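Local coordinates for protein putative phosphatase (DUF442) (Shewanella putrefaciens CN-32, PDB 3GXH) that is a putative phosphatase of the protein tyrosine and dual-specificity phosphatase superfamily, probably removing phosphate from a substrate not yet identified, at residues L22-P28 / L101-N107; W77-V82 / Y141-L147. All coordinates share one frame. Where two conformers were deposited one is given. Residues are numbered along the deposited sequence.

Contact 1 of 2, residues L22-P28 / L101-N107; sequences LLSSGLP and LVHCLAN. With SO4 (sulfate ion), chain D; EDO (1,2-ethanediol), chain G.
A buried parallel strand pair of the central sheet continues into the probable phosphate-binding loop. Strand 22-25 runs beside 101-103 (axes 4.6 Å apart, 21°). Leu-23, Ser-24 and Ser-25 pair with Leu-101, Val-102 and His-103. Ser-24 and Val-102 share one face, the other four the opposite one. Val-102 N donates to Leu-23 O (2.9 Å), Ser-25 N to Val-102 O and Cys-104 N to Ser-25 O (both 3.1 Å), and Leu-27 N to Leu-105 O (3.0 Å). Asn-107 (phi 69°) donates from ND2 to Ser-24 OG (3.0 Å) and bonds Ala-14 O. Pro-28 CD sits CH-pi over the His-103 ring, 3.9 Å from its centroid. His-103 ND1 donates to Cys-104 O (2.9 Å); NE2 bonds Glu-59. The turn from Cys-104 to Arg-109 resembles the phosphatase P-loop, one residue shorter than CX5R. Leu-105 N bonds sulfate O3 (2.8 Å); Ala-106, Tyr-108 and Arg-109 amides also bind it, consistent with a phosphate site. Strands 16-19 and 43-46 flank the pair; helix 108-120 packs on Leu-22, helix 30-38 on Leu-101 and Pro-28.

Contact 2 of 2, residues W77-V82 / Y141-L147; sequences WQNPKV and YPKWQAL
Two hydrogen bonds tie the loop 77-82 to the first turns of helix 142-154. Trp-144 NE1 donates to Trp-77 O at 2.9 Å, and Lys-143 NZ donates to Gln-78 O at 2.8 Å. The loop has no regular structure until Val-82 begins helix 82-94. Tyr-141 is the N-cap residue of the other helix, where Gln-145 N bonds Tyr-141 O at 3.0 Å. The closest CA pairs are Val-82 with Leu-147 (6.6 Å) and Pro-80 with Trp-144 (7.0 Å).

Trp-77, Tyr-141 and Trp-144 form an aromatic cluster. Trp-77 (chi1 t) turns its edge to the face of Tyr-141 (chi1 m), with six-membered ring centroids 5.1 Å apart and planes at 77°. Its six-membered ring also lies 4.2 Å, centroid to centroid, from the five-membered ring of Trp-144 (chi1 m), planes at 33°. The cluster joins the loop after strand 69-72 to helix 142-154, and Tyr-108 and Arg-109 of helix 108-120 also touch Trp-77.

Pro-80 packs on the other face of Trp-144 by a CH-pi contact, its CG 3.7 Å from the five-membered ring centroid. Apolar contacts continue from Pro-80 CB to Leu-147 CD2 and from Val-82 CG2 to Leu-147 CD1, each 3.8 Å.

The segments alternate along the chain: 22-28, 77-82, 101-107, 141-147. Contact 1 lies deep in the molecule, its centre about 5 Å from the centre of the chain. Contact 2 is more peripheral, at about 16 Å. Their centres are about 18 Å apart. The nearest atoms are about 7 Å apart, so the contacts do not touch. Helix 108-120 connects them: it follows segment 101-107, and its Arg-109 touches both Cys-104 and the two tryptophans, Trp-77 and Trp-144. Contact 1 joins strands of the central sheet at the probable phosphate site. Contact 2 packs helix 142-154 against the loop before helix 82-94, on the periphery of the same fold.

Contact 1 of 2, residues L22-P28 / L101-N107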
loop_
_atom_site.group_PDB
_atom_site.type_symbol
_atom_site.label_atom_id
_atom_site.label_comp_id
_atom_site.label_asym_id
_atom_site.label_seq_id
_atom_site.Cartn_x
_atom_site.Cartn_y
_atom_site.Cartn_z
ATOM N N LEU A 22 -5.389 -4.244 6.978
ATOM C CA LEU A 22 -4.661 -3.591 5.879
ATOM C C LEU A 22 -4.429 -2.122 6.219
ATOM O O LEU A 22 -5.367 -1.334 6.367
ATOM C CB LEU A 22 -5.465 -3.643 4.578
ATOM C CG LEU A 22 -4.756 -3.069 3.370
ATOM C CD1 LEU A 22 -3.442 -3.759 3.048
ATOM C CD2 LEU A 22 -5.787 -3.108 2.177
ATOM N N LEU A 23 -3.155 -1.745 6.288
ATOM C CA LEU A 23 -2.688 -0.394 6.381
ATOM C C LEU A 23 -2.144 0.029 5.036
ATOM O O LEU A 23 -1.576 -0.778 4.302
ATOM C CB LEU A 23 -1.578 -0.300 7.404
ATOM C CG LEU A 23 -1.897 -0.683 8.829
ATOM C CD1 LEU A 23 -0.677 -0.570 9.696
ATOM C CD2 LEU A 23 -3.052 0.195 9.364
ATOM N N SER A 24 -2.300 1.308 4.687
ATOM C CA SER A 24 -1.595 1.914 3.549
ATOM C C SER A 24 -0.821 3.112 4.094
ATOM O O SER A 24 -1.239 3.746 5.045
ATOM C CB SER A 24 -2.554 2.314 2.434
ATOM O OG SER A 24 -3.422 3.392 2.852
ATOM N N SER A 25 0.313 3.423 3.499
ATOM C CA SER A 25 1.078 4.583 3.932
ATOM C C SER A 25 2.057 5.068 2.916
ATOM O O SER A 25 2.276 4.461 1.864
ATOM C CB SER A 25 1.823 4.287 5.236
ATOM O OG SER A 25 2.976 3.470 5.086
ATOM N N GLY A 26 2.678 6.177 3.277
ATOM C CA GLY A 26 3.913 6.591 2.679
ATOM C C GLY A 26 5.102 5.897 3.291
ATOM O O GLY A 26 5.011 4.833 3.893
ATOM N N LEU A 27 6.309 6.475 3.116
ATOM C CA LEU A 27 7.524 5.703 3.375
ATOM C C LEU A 27 7.904 5.697 4.841
ATOM O O LEU A 27 8.255 6.752 5.369
ATOM C CB LEU A 27 8.679 6.304 2.559
ATOM C CG LEU A 27 10.050 5.608 2.678
ATOM C CD1 LEU A 27 9.952 4.169 2.291
ATOM C CD2 LEU A 27 11.047 6.357 1.795
ATOM N N PRO A 28 7.878 4.551 5.507
ATOM C CA PRO A 28 8.388 4.516 6.884
ATOM C C PRO A 28 9.878 4.747 6.943
ATOM O O PRO A 28 10.566 4.266 6.046
ATOM C CB PRO A 28 8.014 3.094 7.397
ATOM C CG PRO A 28 6.926 2.673 6.418
ATOM C CD PRO A 28 7.389 3.229 5.115
ATOM N N LEU A 101 0.951 -4.028 5.626
ATOM C CA LEU A 101 1.114 -2.640 5.184
ATOM C C LEU A 101 1.470 -2.614 3.718
ATOM O O LEU A 101 2.437 -3.320 3.337
ATOM C CB LEU A 101 2.265 -1.965 5.955
ATOM C CG LEU A 101 2.678 -0.598 5.415
ATOM C CD1 LEU A 101 1.541 0.439 5.570
ATOM C CD2 LEU A 101 3.934 -0.047 6.060
ATOM N N VAL A 102 0.728 -1.871 2.911
ATOM C CA VAL A 102 1.172 -1.576 1.549
ATOM C C VAL A 102 1.567 -0.105 1.542
ATOM O O VAL A 102 0.802 0.740 2.044
ATOM C CB VAL A 102 0.147 -1.949 0.489
ATOM C CG1 VAL A 102 -1.233 -1.255 0.710
ATOM C CG2 VAL A 102 0.666 -1.737 -0.932
ATOM N N HIS A 103 2.734 0.212 1.011
ATOM C CA HIS A 103 3.199 1.597 1.027
ATOM C C HIS A 103 3.952 2.002 -0.192
ATOM O O HIS A 103 4.403 1.187 -0.988
ATOM C CB HIS A 103 4.067 1.841 2.275
ATOM C CG HIS A 103 5.492 1.415 2.106
ATOM N ND1 HIS A 103 6.438 2.269 1.547
ATOM C CD2 HIS A 103 6.148 0.275 2.424
ATOM C CE1 HIS A 103 7.608 1.634 1.519
ATOM N NE2 HIS A 103 7.458 0.424 2.016
ATOM N N CYS A 104 4.155 3.305 -0.274
ATOM C CA CYS A 104 5.029 3.879 -1.268
ATOM C C CYS A 104 5.700 5.099 -0.604
ATOM O O CYS A 104 6.115 4.961 0.571
ATOM C CB CYS A 104 4.272 4.211 -2.564
ATOM S SG CYS A 104 2.681 4.994 -2.200
ATOM N N LEU A 105 5.844 6.236 -1.273
ATOM C CA LEU A 105 6.465 7.390 -0.618
ATOM C C LEU A 105 5.443 8.245 0.094
ATOM O O LEU A 105 5.668 8.653 1.217
ATOM C CB LEU A 105 7.241 8.244 -1.619
ATOM C CG LEU A 105 7.926 9.501 -1.082
ATOM C CD1 LEU A 105 8.843 9.183 0.061
ATOM C CD2 LEU A 105 8.633 10.260 -2.199
ATOM N N ALA A 106 4.329 8.513 -0.581
ATOM C CA ALA A 106 3.292 9.383 -0.067
ATOM C C ALA A 106 1.844 8.866 -0.116
ATOM O O ALA A 106 0.894 9.625 -0.004
ATOM C CB ALA A 106 3.408 10.786 -0.737
ATOM N N ASN A 107 1.733 7.564 -0.281
ATOM C CA ASN A 107 0.482 6.838 -0.260
ATOM C C ASN A 107 -0.428 7.111 -1.450
ATOM O O ASN A 107 -1.618 6.836 -1.349
ATOM C CB ASN A 107 -0.273 7.007 1.073
ATOM C CG ASN A 107 -1.206 5.793 1.406
ATOM O OD1 ASN A 107 -1.199 4.778 0.726
ATOM N ND2 ASN A 107 -1.943 5.919 2.476
HETATM S S SO4 D . 3.586 8.017 -4.189
HETATM O O1 SO4 D . 2.757 8.522 -3.139
HETATM O O2 SO4 D . 3.995 9.082 -5.105
HETATM O O3 SO4 D . 4.785 7.413 -3.622
HETATM O O4 SO4 D . 2.865 6.935 -4.887
HETATM C C1 EDO G . 10.498 9.018 4.527
HETATM O O1 EDO G . 10.651 8.208 5.492
HETATM C C2 EDO G . 9.270 9.916 4.768
HETATM O O2 EDO G . 9.182 10.827 3.693
#

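Contact 2 of 2, residues W77-V82 / Y141-L147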
loop_
_atom_site.group_PDB
_atom_site.type_symbol
_atom_site.label_atom_id
_atom_site.label_comp_id
_atom_site.label_asym_id
_atom_site.label_seq_id
_atom_site.Cartn_x
_atom_site.Cartn_y
_atom_site.Cartn_z
ATOM N N TRP A 77 5.271 5.312 -11.792
ATOM C CA TRP A 77 4.252 6.372 -11.715
ATOM C C TRP A 77 3.656 6.735 -13.048
ATOM O O TRP A 77 2.436 6.934 -13.140
ATOM C CB TRP A 77 4.843 7.647 -11.074
ATOM C CG TRP A 77 3.817 8.716 -10.958
ATOM C CD1 TRP A 77 3.761 9.865 -11.677
ATOM C CD2 TRP A 77 2.689 8.734 -10.096
ATOM N NE1 TRP A 77 2.650 10.584 -11.335
ATOM C CE2 TRP A 77 1.963 9.898 -10.372
ATOM C CE3 TRP A 77 2.184 7.832 -9.137
ATOM C CZ2 TRP A 77 0.803 10.230 -9.675
ATOM C CZ3 TRP A 77 1.054 8.167 -8.462
ATOM C CH2 TRP A 77 0.370 9.332 -8.729
ATOM N N GLN A 78 4.476 6.838 -14.095
ATOM C CA GLN A 78 4.004 7.275 -15.411
ATOM C C GLN A 78 3.339 6.145 -16.207
ATOM O O GLN A 78 2.708 6.379 -17.253
ATOM C CB GLN A 78 5.179 7.858 -16.206
ATOM C CG GLN A 78 4.764 8.666 -17.438
ATOM C CD GLN A 78 5.962 9.183 -18.227
ATOM O OE1 GLN A 78 7.098 8.800 -17.958
ATOM N NE2 GLN A 78 5.709 10.048 -19.206
ATOM N N ASN A 79 3.494 4.904 -15.784
ATOM C CA ASN A 79 2.857 3.817 -16.517
ATOM C C ASN A 79 2.544 2.673 -15.612
ATOM O O ASN A 79 3.149 1.621 -15.690
ATOM C CB ASN A 79 3.755 3.346 -17.667
ATOM C CG ASN A 79 3.087 2.212 -18.506
ATOM O OD1 ASN A 79 1.862 2.190 -18.636
ATOM N ND2 ASN A 79 3.887 1.258 -19.009
ATOM N N PRO A 80 1.633 2.875 -14.659
ATOM C CA PRO A 80 1.208 1.787 -13.831
ATOM C C PRO A 80 0.471 0.712 -14.627
ATOM O O PRO A 80 -0.294 1.031 -15.541
ATOM C CB PRO A 80 0.307 2.452 -12.821
ATOM C CG PRO A 80 -0.307 3.607 -13.565
ATOM C CD PRO A 80 0.863 4.100 -14.389
ATOM N N LYS A 81 0.755 -0.543 -14.332
ATOM C CA LYS A 81 0.239 -1.614 -15.183
ATOM C C LYS A 81 -0.789 -2.469 -14.449
ATOM O O LYS A 81 -0.696 -2.719 -13.229
ATOM C CB LYS A 81 1.391 -2.516 -15.592
ATOM C CG LYS A 81 2.525 -1.861 -16.336
ATOM C CD LYS A 81 3.337 -2.981 -16.989
ATOM C CE LYS A 81 4.498 -2.485 -17.860
ATOM N NZ LYS A 81 5.737 -2.271 -17.022
ATOM N N VAL A 82 -1.748 -3.000 -15.210
ATOM C CA VAL A 82 -2.682 -3.962 -14.668
ATOM C C VAL A 82 -1.939 -5.148 -14.031
ATOM O O VAL A 82 -2.296 -5.629 -12.966
ATOM C CB VAL A 82 -3.670 -4.445 -15.740
ATOM C CG1 VAL A 82 -4.400 -5.677 -15.256
ATOM C CG2 VAL A 82 -4.619 -3.306 -16.101
ATOM N N TYR A 141 -4.279 12.749 -13.595
ATOM C CA TYR A 141 -3.399 11.633 -13.934
ATOM C C TYR A 141 -4.202 10.589 -14.751
ATOM O O TYR A 141 -4.615 9.550 -14.212
ATOM C CB TYR A 141 -2.763 11.020 -12.664
ATOM C CG TYR A 141 -1.883 12.017 -11.927
ATOM C CD1 TYR A 141 -0.720 12.515 -12.520
ATOM C CD2 TYR A 141 -2.230 12.492 -10.692
ATOM C CE1 TYR A 141 0.092 13.441 -11.832
ATOM C CE2 TYR A 141 -1.424 13.437 -10.003
ATOM C CZ TYR A 141 -0.286 13.893 -10.607
ATOM O OH TYR A 141 0.525 14.830 -9.955
ATOM N N PRO A 142 -4.408 10.843 -16.033
ATOM C CA PRO A 142 -5.277 9.951 -16.804
ATOM C C PRO A 142 -4.796 8.520 -16.886
ATOM O O PRO A 142 -5.636 7.618 -17.095
ATOM C CB PRO A 142 -5.290 10.580 -18.227
ATOM C CG PRO A 142 -4.206 11.598 -18.238
ATOM C CD PRO A 142 -3.978 12.024 -16.814
ATOM N N LYS A 143 -3.492 8.264 -16.774
ATOM C CA LYS A 143 -3.022 6.880 -16.825
ATOM C C LYS A 143 -3.529 6.130 -15.599
ATOM O O LYS A 143 -3.872 4.945 -15.672
ATOM C CB LYS A 143 -1.523 6.780 -16.891
ATOM C CG LYS A 143 -0.908 7.578 -18.029
ATOM C CD LYS A 143 -0.358 6.727 -19.126
ATOM C CE LYS A 143 0.622 7.545 -19.997
ATOM N NZ LYS A 143 1.786 8.162 -19.256
ATOM N N TRP A 144 -3.519 6.814 -14.460
ATOM C CA TRP A 144 -4.087 6.263 -13.220
ATOM C C TRP A 144 -5.596 6.094 -13.318
ATOM O O TRP A 144 -6.138 5.086 -12.922
ATOM C CB TRP A 144 -3.654 7.063 -11.974
ATOM C CG TRP A 144 -2.240 6.713 -11.615
ATOM C CD1 TRP A 144 -1.120 7.292 -12.072
ATOM C CD2 TRP A 144 -1.835 5.672 -10.713
ATOM N NE1 TRP A 144 -0.008 6.626 -11.563
ATOM C CE2 TRP A 144 -0.437 5.641 -10.712
ATOM C CE3 TRP A 144 -2.528 4.733 -9.967
ATOM C CZ2 TRP A 144 0.291 4.735 -9.944
ATOM C CZ3 TRP A 144 -1.786 3.825 -9.188
ATOM C CH2 TRP A 144 -0.403 3.793 -9.238
ATOM N N GLN A 145 -6.295 7.074 -13.870
ATOM C CA GLN A 145 -7.723 6.955 -14.058
ATOM C C GLN A 145 -8.016 5.719 -14.891
ATOM O O GLN A 145 -8.938 4.915 -14.598
ATOM C CB GLN A 145 -8.233 8.180 -14.802
ATOM C CG GLN A 145 -8.448 9.381 -13.932
ATOM C CD GLN A 145 -9.104 10.509 -14.695
ATOM O OE1 GLN A 145 -8.513 11.063 -15.618
ATOM N NE2 GLN A 145 -10.335 10.856 -14.313
ATOM N N ALA A 146 -7.267 5.560 -15.987
ATOM C CA ALA A 146 -7.496 4.458 -16.914
ATOM C C ALA A 146 -7.253 3.106 -16.262
ATOM O O ALA A 146 -8.004 2.144 -16.467
ATOM C CB ALA A 146 -6.587 4.590 -18.182
ATOM N N LEU A 147 -6.218 3.028 -15.458
ATOM C CA LEU A 147 -5.876 1.816 -14.697
ATOM C C LEU A 147 -7.039 1.456 -13.785
ATOM O O LEU A 147 -7.520 0.298 -13.765
ATOM C CB LEU A 147 -4.611 1.991 -13.867
ATOM C CG LEU A 147 -4.211 0.799 -12.992
ATOM C CD1 LEU A 147 -3.750 -0.354 -13.863
ATOM C CD2 LEU A 147 -3.159 1.213 -11.965
#